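Local structure of chorismate mutase (Burkholderia thailandensis, 6CNZ) at residues E51-E59 / R73-K84. The protein probably catalyses the rearrangement of chorismate to prephenate, a step on the route to phenylalanine and tyrosine. Numbering follows the deposited sequence.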
ATOM      1  N   GLU A  51       3.920 -21.389  -4.883  1.00 40.07           N
ATOM      2  CA  GLU A  51       2.855 -21.232  -3.894  1.00 34.96           C
ATOM      3  C   GLU A  51       3.117 -22.103  -2.673  1.00 42.51           C
ATOM      4  O   GLU A  51       3.106 -21.623  -1.532  1.00 39.19           O
ATOM      5  CB  GLU A  51       1.507 -21.565  -4.542  1.00 33.30           C
ATOM      6  CG  GLU A  51       1.160 -20.595  -5.682  1.00 36.16           C
ATOM      7  CD  GLU A  51      -0.053 -21.008  -6.526  1.00 45.06           C
ATOM      8  OE1 GLU A  51      -0.951 -21.713  -6.019  1.00 39.21           O
ATOM      9  OE2 GLU A  51      -0.103 -20.609  -7.714  1.00 48.31           O
ATOM     10  N   ALA A  52       3.381 -23.394  -2.902  1.00 47.93           N
ATOM     11  CA  ALA A  52       3.607 -24.330  -1.809  1.00 50.00           C
ATOM     12  C   ALA A  52       4.800 -23.919  -0.964  1.00 49.91           C
ATOM     13  O   ALA A  52       4.804 -24.129   0.259  1.00 45.21           O
ATOM     14  CB  ALA A  52       3.810 -25.743  -2.366  1.00 47.85           C
ATOM     15  N   ALA A  53       5.823 -23.347  -1.598  1.00 43.92           N
ATOM     16  CA  ALA A  53       6.958 -22.837  -0.850  1.00 44.20           C
ATOM     17  C   ALA A  53       6.541 -21.662   0.022  1.00 46.16           C
ATOM     18  O   ALA A  53       6.908 -21.585   1.200  1.00 52.00           O
ATOM     19  CB  ALA A  53       8.075 -22.430  -1.807  1.00 42.77           C
ATOM     20  N   LEU A  54       5.771 -20.731  -0.543  1.00 40.57           N
ATOM     21  CA  LEU A  54       5.300 -19.599   0.244  1.00 32.53           C
ATOM     22  C   LEU A  54       4.519 -20.069   1.467  1.00 35.33           C
ATOM     23  O   LEU A  54       4.750 -19.596   2.587  1.00 34.93           O
ATOM     24  CB  LEU A  54       4.447 -18.684  -0.626  1.00 33.97           C
ATOM     25  CG  LEU A  54       3.701 -17.585   0.132  1.00 37.54           C
ATOM     26  CD1 LEU A  54       4.676 -16.670   0.874  1.00 44.72           C
ATOM     27  CD2 LEU A  54       2.823 -16.782  -0.817  1.00 34.92           C
ATOM     28  N   LEU A  55       3.592 -21.014   1.275  1.00 38.79           N
ATOM     29  CA  LEU A  55       2.765 -21.450   2.394  1.00 39.34           C
ATOM     30  C   LEU A  55       3.588 -22.186   3.443  1.00 44.25           C
ATOM     31  O   LEU A  55       3.302 -22.076   4.641  1.00 44.77           O
ATOM     32  CB  LEU A  55       1.613 -22.322   1.892  1.00 39.23           C
ATOM     33  CG  LEU A  55       0.599 -21.634   0.965  1.00 40.94           C
ATOM     34  CD1 LEU A  55      -0.183 -22.669   0.159  1.00 40.55           C
ATOM     35  CD2 LEU A  55      -0.360 -20.706   1.724  1.00 32.20           C
ATOM     36  N   THR A  56       4.609 -22.932   3.021  1.00 52.94           N
ATOM     37  CA  THR A  56       5.517 -23.547   3.986  1.00 57.35           C
ATOM     38  C   THR A  56       6.202 -22.477   4.822  1.00 51.53           C
ATOM     39  O   THR A  56       6.220 -22.550   6.056  1.00 49.98           O
ATOM     40  CB  THR A  56       6.542 -24.428   3.260  1.00 59.82           C
ATOM     41  OG1 THR A  56       5.896 -25.612   2.771  1.00 59.98           O
ATOM     42  CG2 THR A  56       7.690 -24.824   4.188  1.00 64.08           C
ATOM     43  N   ASP A  57       6.733 -21.447   4.162  1.00 47.58           N
ATOM     44  CA  ASP A  57       7.358 -20.347   4.888  1.00 50.55           C
ATOM     45  C   ASP A  57       6.362 -19.655   5.819  1.00 49.71           C
ATOM     46  O   ASP A  57       6.711 -19.275   6.943  1.00 47.75           O
ATOM     47  CB  ASP A  57       7.955 -19.345   3.898  1.00 43.45           C
ATOM     48  CG  ASP A  57       8.846 -18.322   4.572  1.00 47.34           C
ATOM     49  OD1 ASP A  57       9.779 -18.736   5.289  1.00 56.58           O
ATOM     50  OD2 ASP A  57       8.636 -17.108   4.374  1.00 47.78           O
ATOM     51  N   VAL A  58       5.121 -19.472   5.365  1.00 40.10           N
ATOM     52  CA  VAL A  58       4.118 -18.814   6.206  1.00 41.36           C
ATOM     53  C   VAL A  58       3.885 -19.606   7.482  1.00 45.15           C
ATOM     54  O   VAL A  58       3.731 -19.033   8.568  1.00 42.98           O
ATOM     55  CB  VAL A  58       2.808 -18.611   5.423  1.00 36.13           C
ATOM     56  CG1 VAL A  58       1.609 -18.464   6.383  1.00 35.36           C
ATOM     57  CG2 VAL A  58       2.942 -17.400   4.491  1.00 34.84           C
ATOM     58  N   GLU A  59       3.857 -20.936   7.376  1.00 46.45           N
ATOM     59  CA  GLU A  59       3.621 -21.739   8.568  1.00 54.21           C
ATOM     60  C   GLU A  59       4.765 -21.582   9.560  1.00 56.46           C
ATOM     61  O   GLU A  59       4.530 -21.461  10.768  1.00 53.16           O
ATOM     62  CB  GLU A  59       3.413 -23.207   8.190  1.00 58.27           C
ATOM     63  CG  GLU A  59       2.003 -23.510   7.672  1.00 57.24           C
ATOM     64  CD  GLU A  59       1.670 -24.991   7.728  1.00 62.87           C
ATOM     65  OE1 GLU A  59       1.384 -25.584   6.664  1.00 63.61           O
ATOM     66  OE2 GLU A  59       1.705 -25.563   8.839  1.00 65.48           O
ATOM     67  N   ARG A  73      -1.854 -20.126   7.438  1.00 29.76           N
ATOM     68  CA  ARG A  73      -1.794 -20.803   6.144  1.00 35.34           C
ATOM     69  C   ARG A  73      -3.066 -20.555   5.344  1.00 34.21           C
ATOM     70  O   ARG A  73      -3.014 -20.144   4.176  1.00 32.64           O
ATOM     71  CB  ARG A  73      -1.570 -22.308   6.327  1.00 34.51           C
ATOM     72  CG  ARG A  73      -1.467 -23.057   4.997  1.00 39.88           C
ATOM     73  CD  ARG A  73      -1.563 -24.582   5.145  1.00 46.71           C
ATOM     74  NE  ARG A  73      -1.265 -25.215   3.861  1.00 53.77           N
ATOM     75  CZ  ARG A  73      -0.041 -25.552   3.458  1.00 52.52           C
ATOM     76  NH1 ARG A  73       1.002 -25.341   4.251  1.00 57.66           N
ATOM     77  NH2 ARG A  73       0.144 -26.111   2.271  1.00 45.56           N
ATOM     78  N   THR A  74      -4.221 -20.782   5.970  1.00 29.40           N
ATOM     79  CA  THR A  74      -5.490 -20.515   5.305  1.00 32.33           C
ATOM     80  C   THR A  74      -5.569 -19.074   4.818  1.00 26.40           C
ATOM     81  O   THR A  74      -5.979 -18.820   3.681  1.00 35.46           O
ATOM     82  CB  THR A  74      -6.647 -20.811   6.258  1.00 36.45           C
ATOM     83  OG1 THR A  74      -6.670 -22.206   6.533  1.00 40.02           O
ATOM     84  CG2 THR A  74      -7.974 -20.408   5.625  1.00 37.26           C
ATOM     85  N   PHE A  75      -5.169 -18.118   5.666  1.00 32.33           N
ATOM     86  CA  PHE A  75      -5.176 -16.719   5.256  1.00 30.98           C
ATOM     87  C   PHE A  75      -4.317 -16.508   4.017  1.00 32.39           C
ATOM     88  O   PHE A  75      -4.681 -15.728   3.128  1.00 27.99           O
ATOM     89  CB  PHE A  75      -4.700 -15.829   6.401  1.00 32.81           C
ATOM     90  CG  PHE A  75      -4.637 -14.353   6.056  1.00 29.62           C
ATOM     91  CD1 PHE A  75      -5.793 -13.584   6.014  1.00 25.41           C
ATOM     92  CD2 PHE A  75      -3.421 -13.739   5.798  1.00 25.41           C
ATOM     93  CE1 PHE A  75      -5.745 -12.231   5.711  1.00 24.60           C
ATOM     94  CE2 PHE A  75      -3.356 -12.379   5.496  1.00 25.92           C
ATOM     95  CZ  PHE A  75      -4.524 -11.620   5.454  1.00 23.04           C
ATOM     96  N   PHE A  76      -3.186 -17.214   3.921  1.00 29.63           N
ATOM     97  CA  PHE A  76      -2.354 -17.010   2.740  1.00 31.87           C
ATOM     98  C   PHE A  76      -2.838 -17.836   1.556  1.00 31.85           C
ATOM     99  O   PHE A  76      -2.674 -17.394   0.412  1.00 30.64           O
ATOM    100  CB  PHE A  76      -0.873 -17.261   3.063  1.00 28.04           C
ATOM    101  CG  PHE A  76      -0.167 -16.025   3.577  1.00 29.15           C
ATOM    102  CD1 PHE A  76      -0.263 -15.648   4.915  1.00 25.65           C
ATOM    103  CD2 PHE A  76       0.555 -15.211   2.716  1.00 34.66           C
ATOM    104  CE1 PHE A  76       0.369 -14.500   5.387  1.00 29.86           C
ATOM    105  CE2 PHE A  76       1.192 -14.057   3.186  1.00 37.23           C
ATOM    106  CZ  PHE A  76       1.096 -13.704   4.525  1.00 36.66           C
ATOM    107  N   ASP A  77      -3.497 -18.977   1.794  1.00 31.27           N
ATOM    108  CA  ASP A  77      -4.288 -19.594   0.727  1.00 31.87           C
ATOM    109  C   ASP A  77      -5.199 -18.569   0.062  1.00 28.92           C
ATOM    110  O   ASP A  77      -5.273 -18.497  -1.173  1.00 24.22           O
ATOM    111  CB  ASP A  77      -5.137 -20.748   1.267  1.00 38.29           C
ATOM    112  CG  ASP A  77      -4.356 -22.042   1.419  1.00 49.68           C
ATOM    113  OD1 ASP A  77      -3.290 -22.196   0.775  1.00 49.41           O
ATOM    114  OD2 ASP A  77      -4.819 -22.917   2.189  1.00 62.69           O
ATOM    115  N   ASP A  78      -5.879 -17.750   0.880  1.00 23.75           N
ATOM    116  CA  ASP A  78      -6.784 -16.722   0.365  1.00 31.34           C
ATOM    117  C   ASP A  78      -6.039 -15.593  -0.351  1.00 31.56           C
ATOM    118  O   ASP A  78      -6.574 -15.019  -1.308  1.00 31.36           O
ATOM    119  CB  ASP A  78      -7.639 -16.141   1.495  1.00 22.55           C
ATOM    120  CG  ASP A  78      -8.693 -17.127   1.999  1.00 25.12           C
ATOM    121  OD1 ASP A  78      -9.074 -18.046   1.249  1.00 26.21           O
ATOM    122  OD2 ASP A  78      -9.163 -16.959   3.136  1.00 26.34           O
ATOM    123  N   GLN A  79      -4.834 -15.226   0.113  1.00 26.94           N
ATOM    124  CA  GLN A  79      -4.061 -14.192  -0.592  1.00 28.75           C
ATOM    125  C   GLN A  79      -3.698 -14.654  -1.993  1.00 27.74           C
ATOM    126  O   GLN A  79      -3.830 -13.898  -2.966  1.00 26.17           O
ATOM    127  CB  GLN A  79      -2.780 -13.821   0.174  1.00 26.24           C
ATOM    128  CG  GLN A  79      -2.998 -13.345   1.627  1.00 25.12           C
ATOM    129  CD  GLN A  79      -4.200 -12.429   1.783  1.00 25.84           C
ATOM    130  OE1 GLN A  79      -4.185 -11.277   1.332  1.00 21.75           O
ATOM    131  NE2 GLN A  79      -5.254 -12.934   2.437  1.00 29.02           N
ATOM    132  N   ILE A  80      -3.230 -15.901  -2.101  1.00 26.40           N
ATOM    133  CA  ILE A  80      -2.913 -16.519  -3.389  1.00 28.02           C
ATOM    134  C   ILE A  80      -4.159 -16.588  -4.277  1.00 32.04           C
ATOM    135  O   ILE A  80      -4.138 -16.154  -5.435  1.00 34.47           O
ATOM    136  CB  ILE A  80      -2.293 -17.910  -3.152  1.00 29.52           C
ATOM    137  CG1 ILE A  80      -0.931 -17.766  -2.464  1.00 26.08           C
ATOM    138  CG2 ILE A  80      -2.186 -18.727  -4.458  1.00 28.10           C
ATOM    139  CD1 ILE A  80      -0.443 -19.051  -1.787  1.00 25.74           C
ATOM    140  N   ALA A  81      -5.265 -17.134  -3.749  1.00 31.62           N
ATOM    141  CA  ALA A  81      -6.507 -17.203  -4.526  1.00 27.70           C
ATOM    142  C   ALA A  81      -6.912 -15.832  -5.058  1.00 24.76           C
ATOM    143  O   ALA A  81      -7.337 -15.699  -6.215  1.00 23.49           O
ATOM    144  CB  ALA A  81      -7.636 -17.772  -3.659  1.00 25.41           C
ATOM    145  N   ALA A  82      -6.808 -14.808  -4.208  1.00 26.96           N
ATOM    146  CA  ALA A  82      -7.199 -13.450  -4.582  1.00 31.45           C
ATOM    147  C   ALA A  82      -6.281 -12.888  -5.658  1.00 27.26           C
ATOM    148  O   ALA A  82      -6.743 -12.243  -6.613  1.00 23.67           O
ATOM    149  CB  ALA A  82      -7.177 -12.545  -3.346  1.00 19.91           C
ATOM    150  N   SER A  83      -4.977 -13.124  -5.516  1.00 23.44           N
ATOM    151  CA  SER A  83      -4.025 -12.685  -6.534  1.00 24.98           C
ATOM    152  C   SER A  83      -4.344 -13.328  -7.882  1.00 30.86           C
ATOM    153  O   SER A  83      -4.461 -12.640  -8.904  1.00 32.47           O
ATOM    154  CB  SER A  83      -2.600 -13.025  -6.081  1.00 24.24           C
ATOM    155  OG  SER A  83      -1.642 -12.645  -7.049  1.00 35.35           O
ATOM    156  N   LYS A  84      -4.535 -14.647  -7.894  1.00 23.30           N
ATOM    157  CA  LYS A  84      -4.776 -15.337  -9.161  1.00 25.63           C
ATOM    158  C   LYS A  84      -6.102 -14.911  -9.783  1.00 30.47           C
ATOM    159  O   LYS A  84      -6.207 -14.774 -11.005  1.00 33.32           O
ATOM    160  CB  LYS A  84      -4.738 -16.856  -8.942  1.00 27.64           C
ATOM    161  CG  LYS A  84      -3.331 -17.390  -8.749  1.00 35.81           C
ATOM    162  CD  LYS A  84      -3.310 -18.748  -8.054  1.00 45.55           C
ATOM    163  CE  LYS A  84      -3.761 -19.876  -8.954  1.00 54.77           C
ATOM    164  NZ  LYS A  84      -3.549 -21.203  -8.281  1.00 55.98           N
TER
HETATM  165  O   HOH W   1       3.292 -26.071   1.309  1.00 47.00           O
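L55, V58, F76 and I80 form the apolar centre of an antiparallel helix-helix contact within the all-helical type II chorismate mutase fold, where helix 48-64 packs on helix 69-96. The axes of segments 51-59 and 73-84 come within 9.4 Å, and their directions differ by 148°. L55 is the knob, set in a hole made by R73, F76, D77 and I80. Its CG lies anti to the carbonyl carbon (chi1 -64°), which brings CD2 to 3.7 Å from F76 CB and lets the leucine meet I80 tip to tip, CD2 to CD1 3.9 Å. One helical turn on, V58 CG2 rests over the middle of the F76 ring in a CH-pi contact, 3.6 Å from the centroid; the CG of Q79 lies over the opposite face, nearer the rim, so the ring is sandwiched.

Polar chains flank this centre. R73 runs extended from CG to NE across L55, whose CB lies over one guanidinium face, and its NH1 forms a salt bridge with E59 OE1, modelled at 2.5 Å, a length to be taken as doubtful. The carboxylate meets the guanidinium edge with the two planes nearly perpendicular (88°). NH2 of R73 donates to a water that also bonds A52 O and T56 OG1, tying the arginine to the helix backbone. Toward the other end, K84 NZ makes only a weak, long salt bridge to E51 OE1 (3.5 Å), while E51 OE2 accepts from the backbone N of D47. Helix 107-129 packs against L54 and F76, helix 15-29 reaches L54, F75 and Q79, and helix 157-166 touches A81 and A82 of segment 73-84.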